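Local coordinates for TIGR00725 family protein (PDB 1RCU) that is of unknown function but belongs to the SLOG superfamily of Rossmann-like proteins, whose members are thought to bind or process nucleotides and related ligands, at residues A[145-150]-A[176-181]; A[122-127]-A[153-158]. All coordinates share one frame; numbering follows the deposited sequence.

Contact 1 of 2, residues A[145-150]-A[176-181]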
loop_
_atom_site.group_PDB
_atom_site.type_symbol
_atom_site.label_atom_id
_atom_site.label_comp_id
_atom_site.label_asym_id
_atom_site.label_seq_id
_atom_site.Cartn_x
_atom_site.Cartn_y
_atom_site.Cartn_z
ATOM N N VAL A 145 -15.466 18.316 -0.635
ATOM C CA VAL A 145 -15.711 17.919 -2.002
ATOM C C VAL A 145 -16.692 18.899 -2.638
ATOM O O VAL A 145 -17.674 19.329 -2.011
ATOM C CB VAL A 145 -16.354 16.486 -2.076
ATOM C CG1 VAL A 145 -16.706 16.148 -3.523
ATOM C CG2 VAL A 145 -15.400 15.435 -1.492
ATOM N N ILE A 146 -16.409 19.262 -3.882
ATOM C CA ILE A 146 -17.291 20.130 -4.629
ATOM C C ILE A 146 -17.711 19.339 -5.860
ATOM O O ILE A 146 -16.879 19.000 -6.698
ATOM C CB ILE A 146 -16.593 21.422 -5.066
ATOM C CG1 ILE A 146 -16.131 22.192 -3.823
ATOM C CG2 ILE A 146 -17.558 22.269 -5.937
ATOM C CD1 ILE A 146 -15.236 23.372 -4.135
ATOM N N LEU A 147 -18.998 19.020 -5.950
ATOM C CA LEU A 147 -19.515 18.263 -7.087
ATOM C C LEU A 147 -19.865 19.279 -8.153
ATOM O O LEU A 147 -20.553 20.271 -7.874
ATOM C CB LEU A 147 -20.793 17.484 -6.706
ATOM C CG LEU A 147 -20.842 16.588 -5.454
ATOM C CD1 LEU A 147 -22.249 16.019 -5.255
ATOM C CD2 LEU A 147 -19.835 15.444 -5.578
ATOM N N LEU A 148 -19.378 19.061 -9.368
ATOM C CA LEU A 148 -19.692 19.975 -10.457
ATOM C C LEU A 148 -20.891 19.319 -11.138
ATOM O O LEU A 148 -20.740 18.447 -11.986
ATOM C CB LEU A 148 -18.498 20.096 -11.410
ATOM C CG LEU A 148 -18.530 21.289 -12.366
ATOM C CD1 LEU A 148 -18.752 22.609 -11.605
ATOM C CD2 LEU A 148 -17.227 21.335 -13.126
ATOM N N ARG A 149 -22.080 19.726 -10.718
ATOM C CA ARG A 149 -23.335 19.175 -11.221
ATOM C C ARG A 149 -23.598 19.361 -12.706
ATOM O O ARG A 149 -23.036 20.242 -13.350
ATOM C CB ARG A 149 -24.489 19.772 -10.415
ATOM C CG ARG A 149 -24.224 19.694 -8.940
ATOM C CD ARG A 149 -24.203 18.267 -8.461
ATOM N NE ARG A 149 -25.494 17.975 -7.862
ATOM C CZ ARG A 149 -26.560 17.579 -8.540
ATOM N NH1 ARG A 149 -26.499 17.401 -9.849
ATOM N NH2 ARG A 149 -27.690 17.417 -7.897
ATOM N N GLY A 150 -24.475 18.517 -13.235
ATOM C CA GLY A 150 -24.817 18.598 -14.638
ATOM C C GLY A 150 -23.836 17.825 -15.486
ATOM O O GLY A 150 -24.081 17.604 -16.663
ATOM N N ILE A 176 -20.337 18.165 1.610
ATOM C CA ILE A 176 -20.187 17.905 0.193
ATOM C C ILE A 176 -20.857 19.072 -0.520
ATOM O O ILE A 176 -22.080 19.162 -0.558
ATOM C CB ILE A 176 -20.904 16.624 -0.230
ATOM C CG1 ILE A 176 -20.364 15.425 0.551
ATOM C CG2 ILE A 176 -20.735 16.417 -1.727
ATOM C CD1 ILE A 176 -18.891 15.150 0.334
ATOM N N HIS A 177 -20.061 19.976 -1.074
ATOM C CA HIS A 177 -20.624 21.118 -1.780
ATOM C C HIS A 177 -21.068 20.756 -3.202
ATOM O O HIS A 177 -20.610 19.768 -3.799
ATOM C CB HIS A 177 -19.597 22.255 -1.837
ATOM C CG HIS A 177 -19.099 22.683 -0.492
ATOM N ND1 HIS A 177 -18.202 21.939 0.243
ATOM C CD2 HIS A 177 -19.401 23.765 0.265
ATOM C CE1 HIS A 177 -17.974 22.545 1.395
ATOM N NE2 HIS A 177 -18.689 23.654 1.430
ATOM N N GLN A 178 -21.963 21.576 -3.739
ATOM C CA GLN A 178 -22.487 21.415 -5.092
ATOM C C GLN A 178 -22.354 22.751 -5.826
ATOM O O GLN A 178 -22.581 23.817 -5.247
ATOM C CB GLN A 178 -23.964 21.014 -5.054
ATOM C CG GLN A 178 -24.191 19.636 -4.501
ATOM C CD GLN A 178 -25.650 19.219 -4.543
ATOM O OE1 GLN A 178 -26.254 19.121 -5.618
ATOM N NE2 GLN A 178 -26.221 18.947 -3.376
ATOM N N ALA A 179 -21.972 22.686 -7.097
ATOM C CA ALA A 179 -21.826 23.865 -7.945
ATOM C C ALA A 179 -22.297 23.485 -9.340
ATOM O O ALA A 179 -22.107 22.353 -9.772
ATOM C CB ALA A 179 -20.353 24.317 -7.981
ATOM N N TRP A 180 -22.920 24.419 -10.043
ATOM C CA TRP A 180 -23.403 24.123 -11.387
ATOM C C TRP A 180 -22.597 24.841 -12.440
ATOM O O TRP A 180 -22.963 24.856 -13.607
ATOM C CB TRP A 180 -24.870 24.517 -11.528
ATOM C CG TRP A 180 -25.755 23.680 -10.685
ATOM C CD1 TRP A 180 -26.003 23.823 -9.343
ATOM C CD2 TRP A 180 -26.470 22.523 -11.105
ATOM N NE1 TRP A 180 -26.835 22.813 -8.905
ATOM C CE2 TRP A 180 -27.134 22.003 -9.972
ATOM C CE3 TRP A 180 -26.611 21.865 -12.335
ATOM C CZ2 TRP A 180 -27.932 20.862 -10.036
ATOM C CZ3 TRP A 180 -27.410 20.716 -12.401
ATOM C CH2 TRP A 180 -28.057 20.230 -11.259
ATOM N N THR A 181 -21.476 25.412 -12.036
ATOM C CA THR A 181 -20.660 26.169 -12.965
ATOM C C THR A 181 -19.226 26.203 -12.482
ATOM O O THR A 181 -18.983 26.156 -11.280
ATOM C CB THR A 181 -21.232 27.595 -13.068
ATOM O OG1 THR A 181 -21.826 27.766 -14.354
ATOM C CG2 THR A 181 -20.178 28.635 -12.853
#

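Contact 2 of 2, residues A[122-127]-A[153-158]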
loop_
_atom_site.group_PDB
_atom_site.type_symbol
_atom_site.label_atom_id
_atom_site.label_comp_id
_atom_site.label_asym_id
_atom_site.label_seq_id
_atom_site.Cartn_x
_atom_site.Cartn_y
_atom_site.Cartn_z
ATOM N N VAL A 122 -11.510 18.659 -3.085
ATOM C CA VAL A 122 -11.711 17.796 -4.246
ATOM C C VAL A 122 -12.872 18.272 -5.127
ATOM O O VAL A 122 -13.953 18.587 -4.621
ATOM C CB VAL A 122 -12.023 16.347 -3.807
ATOM C CG1 VAL A 122 -12.283 15.462 -5.029
ATOM C CG2 VAL A 122 -10.872 15.811 -2.976
ATOM N N VAL A 123 -12.638 18.339 -6.436
ATOM C CA VAL A 123 -13.656 18.748 -7.399
ATOM C C VAL A 123 -13.926 17.523 -8.259
ATOM O O VAL A 123 -13.004 16.907 -8.781
ATOM C CB VAL A 123 -13.155 19.898 -8.283
ATOM C CG1 VAL A 123 -14.239 20.300 -9.286
ATOM C CG2 VAL A 123 -12.783 21.076 -7.412
ATOM N N SER A 124 -15.200 17.194 -8.414
ATOM C CA SER A 124 -15.641 16.010 -9.137
ATOM C C SER A 124 -16.396 16.302 -10.434
ATOM O O SER A 124 -17.256 17.173 -10.468
ATOM C CB SER A 124 -16.534 15.218 -8.180
ATOM O OG SER A 124 -16.879 13.968 -8.720
ATOM N N ILE A 125 -16.085 15.558 -11.490
ATOM C CA ILE A 125 -16.746 15.718 -12.793
ATOM C C ILE A 125 -17.094 14.344 -13.380
ATOM O O ILE A 125 -16.203 13.516 -13.620
ATOM C CB ILE A 125 -15.839 16.458 -13.812
ATOM C CG1 ILE A 125 -15.594 17.890 -13.348
ATOM C CG2 ILE A 125 -16.494 16.464 -15.186
ATOM C CD1 ILE A 125 -14.602 18.622 -14.217
ATOM N N GLY A 126 -18.386 14.112 -13.603
ATOM C CA GLY A 126 -18.839 12.848 -14.161
ATOM C C GLY A 126 -18.347 11.686 -13.345
ATOM O O GLY A 126 -18.539 11.666 -12.129
ATOM N N GLY A 127 -17.732 10.717 -14.016
ATOM C CA GLY A 127 -17.151 9.585 -13.318
ATOM C C GLY A 127 -17.933 8.303 -13.103
ATOM O O GLY A 127 -19.161 8.294 -12.927
ATOM N N GLY A 153 -22.784 11.055 -14.483
ATOM C CA GLY A 153 -22.061 10.001 -13.794
ATOM C C GLY A 153 -22.353 9.973 -12.306
ATOM O O GLY A 153 -23.472 10.248 -11.889
ATOM N N TRP A 154 -21.350 9.655 -11.496
ATOM C CA TRP A 154 -21.550 9.619 -10.059
ATOM C C TRP A 154 -21.581 10.998 -9.406
ATOM O O TRP A 154 -22.067 11.145 -8.275
ATOM C CB TRP A 154 -20.467 8.760 -9.414
ATOM C CG TRP A 154 -20.871 7.345 -9.239
ATOM C CD1 TRP A 154 -20.495 6.284 -10.000
ATOM C CD2 TRP A 154 -21.722 6.835 -8.223
ATOM N NE1 TRP A 154 -21.053 5.129 -9.518
ATOM C CE2 TRP A 154 -21.815 5.440 -8.420
ATOM C CE3 TRP A 154 -22.420 7.419 -7.155
ATOM C CZ2 TRP A 154 -22.585 4.613 -7.582
ATOM C CZ3 TRP A 154 -23.185 6.602 -6.328
ATOM C CH2 TRP A 154 -23.258 5.213 -6.546
ATOM N N THR A 155 -21.079 12.014 -10.108
ATOM C CA THR A 155 -21.066 13.357 -9.536
ATOM C C THR A 155 -22.498 13.806 -9.309
ATOM O O THR A 155 -22.809 14.451 -8.313
ATOM C CB THR A 155 -20.320 14.352 -10.445
ATOM O OG1 THR A 155 -18.963 13.914 -10.614
ATOM C CG2 THR A 155 -20.301 15.740 -9.831
ATOM N N ASP A 156 -23.382 13.434 -10.227
ATOM C CA ASP A 156 -24.788 13.794 -10.096
ATOM C C ASP A 156 -25.531 12.733 -9.298
ATOM O O ASP A 156 -26.368 13.047 -8.453
ATOM C CB ASP A 156 -25.431 13.966 -11.479
ATOM C CG ASP A 156 -25.115 15.317 -12.116
ATOM O OD1 ASP A 156 -25.130 15.411 -13.361
ATOM O OD2 ASP A 156 -24.869 16.301 -11.378
ATOM N N ARG A 157 -25.212 11.473 -9.556
ATOM C CA ARG A 157 -25.871 10.373 -8.865
ATOM C C ARG A 157 -25.713 10.435 -7.329
ATOM O O ARG A 157 -26.670 10.170 -6.603
ATOM C CB ARG A 157 -25.337 9.032 -9.401
ATOM C CG ARG A 157 -26.123 7.821 -8.913
ATOM C CD ARG A 157 -25.646 6.506 -9.516
ATOM N NE ARG A 157 -25.730 6.499 -10.971
ATOM C CZ ARG A 157 -24.679 6.595 -11.778
ATOM N NH1 ARG A 157 -23.462 6.696 -11.272
ATOM N NH2 ARG A 157 -24.845 6.605 -13.092
ATOM N N ILE A 158 -24.514 10.769 -6.846
ATOM C CA ILE A 158 -24.253 10.827 -5.412
ATOM C C ILE A 158 -25.030 11.926 -4.686
ATOM O O ILE A 158 -25.153 11.903 -3.461
ATOM C CB ILE A 158 -22.719 10.993 -5.111
ATOM C CG1 ILE A 158 -22.428 10.621 -3.656
ATOM C CG2 ILE A 158 -22.270 12.429 -5.317
ATOM C CD1 ILE A 158 -22.692 9.176 -3.354
#

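Contact 1 of 2, residues A[145-150]-A[176-181]
Arg149 lays its aliphatic base across the Trp180 indole: CB sits 3.3 Å from the centroid of the six-membered ring and 6° off the ring normal, a CH-pi contact over the middle of the face. The chain then bends at chi2 (-67°) and chi3, which turns the guanidinium toward Gln178. Its plane is tilted against the indole rather than stacked on it, with Trp180 CZ2 over one face near the rim. That plane is nearly parallel to the Gln178 amide (14°), though the hydrogen bond from Arg149 NE to Gln178 OE1, 2.6 Å long, leaves both planes at a tilt; NH2 adds only a weak one, while NH1 makes a salt bridge to Asp156.

These side chains sit at the end of a parallel pair, strands 145-148 and 176-179, within the Rossmann-like sheet. The ladder runs from Val145 O to His177 N (2.6 Å) and ends with Arg149 N on Ala179 O (2.8 Å). His177 brings the edge of its imidazole to Val145 O as well, a weak ND1 bond of 3.5 Å. On the face carrying Val145 and Leu147, Ile176 touches both: its CD1 meets Val145 CB side by side, and its CG2 reaches Leu147 CG at 3.7 Å. On the other face, beneath helix 182-190, Ile146 CG2 meets Ala179 CB at 4.0 Å.

Shortening Arg149 to an alanine would probably cost Gln178 OE1 its NE donor and leave the Asp156 carboxylate without its cationic mate. The chemistry thus sets a strand pair with largely apolar contacts on its faces against a polar, partly exposed end.

Contact 2 of 2, residues A[122-127]-A[153-158]
The end of central strand 121-125, where the paired glycines Gly126 and Gly127 meet the first turn of helix 153-157 at Trp154 and Thr155, lies at the C-terminal margin of a parallel Rossmann-like sheet. The Thr155 hydroxyl is the hub. With chi1 at -173°, Ser124 OG swings away from its own N and donates to Thr155 OG1 at 2.8 Å, and Thr155 OG1 in turn donates to Gly126 O at 2.7 Å. Thr155 N shares that acceptor at 3.3 Å, so two donors from one residue grip a single carbonyl oxygen, both tilted from its plane. The relay fixes the rotation of the threonine and turns CG2 onto Ser124 O, 3.4 Å away.

Gly126 and Gly127 begin a GGxxGTxxE sequence that runs into the start of helix 129-140 and resembles the PGGxGTxxE signature of LOG-type proteins, with one extra residue between the glycine pair and GT; there this turn lines the ligand site, and a comparable role here is only probable. The backbone favours glycine at three positions: Gly126 has a positive phi (55°), a CB on Gly127 would jam against the carbonyl O of Gly126, and one on Gly153 would collide with Gly127 O and Gly126 C.

Next along the turn, Trp154 N donates to Gly127 O at 2.9 Å with an N-H...O angle of 153°. The same oxygen lies near the plane of the indole at its edge, 3.8 Å from Trp154 CD1. Arg157 NH1 rests above one face of that ring, and Trp154 NE1 bonds Leu168 O of the second subunit.

From the N terminus, the chain runs through 122-127 at the end of strand 121-125, then helix 129-140 and strand 145-148 to helix 153-157, where contact 2 closes a loop of 25 intervening residues. Contact 1 starts inside that loop, at 145-150, and closes its own on 176-181, around helix 153-157; the two therefore cross rather than nest. Strand 145-148 lies between strands 121-125 and 176-179 and links them, with Ile146 N probably bonded to Val122 O at 2.7 Å. The helix is joined to contact 1 by the salt bridge from Arg149 NH1 to Asp156 OD2 (2.5 Å) and by Thr155 CG2 packing on Leu148 N (3.5 Å).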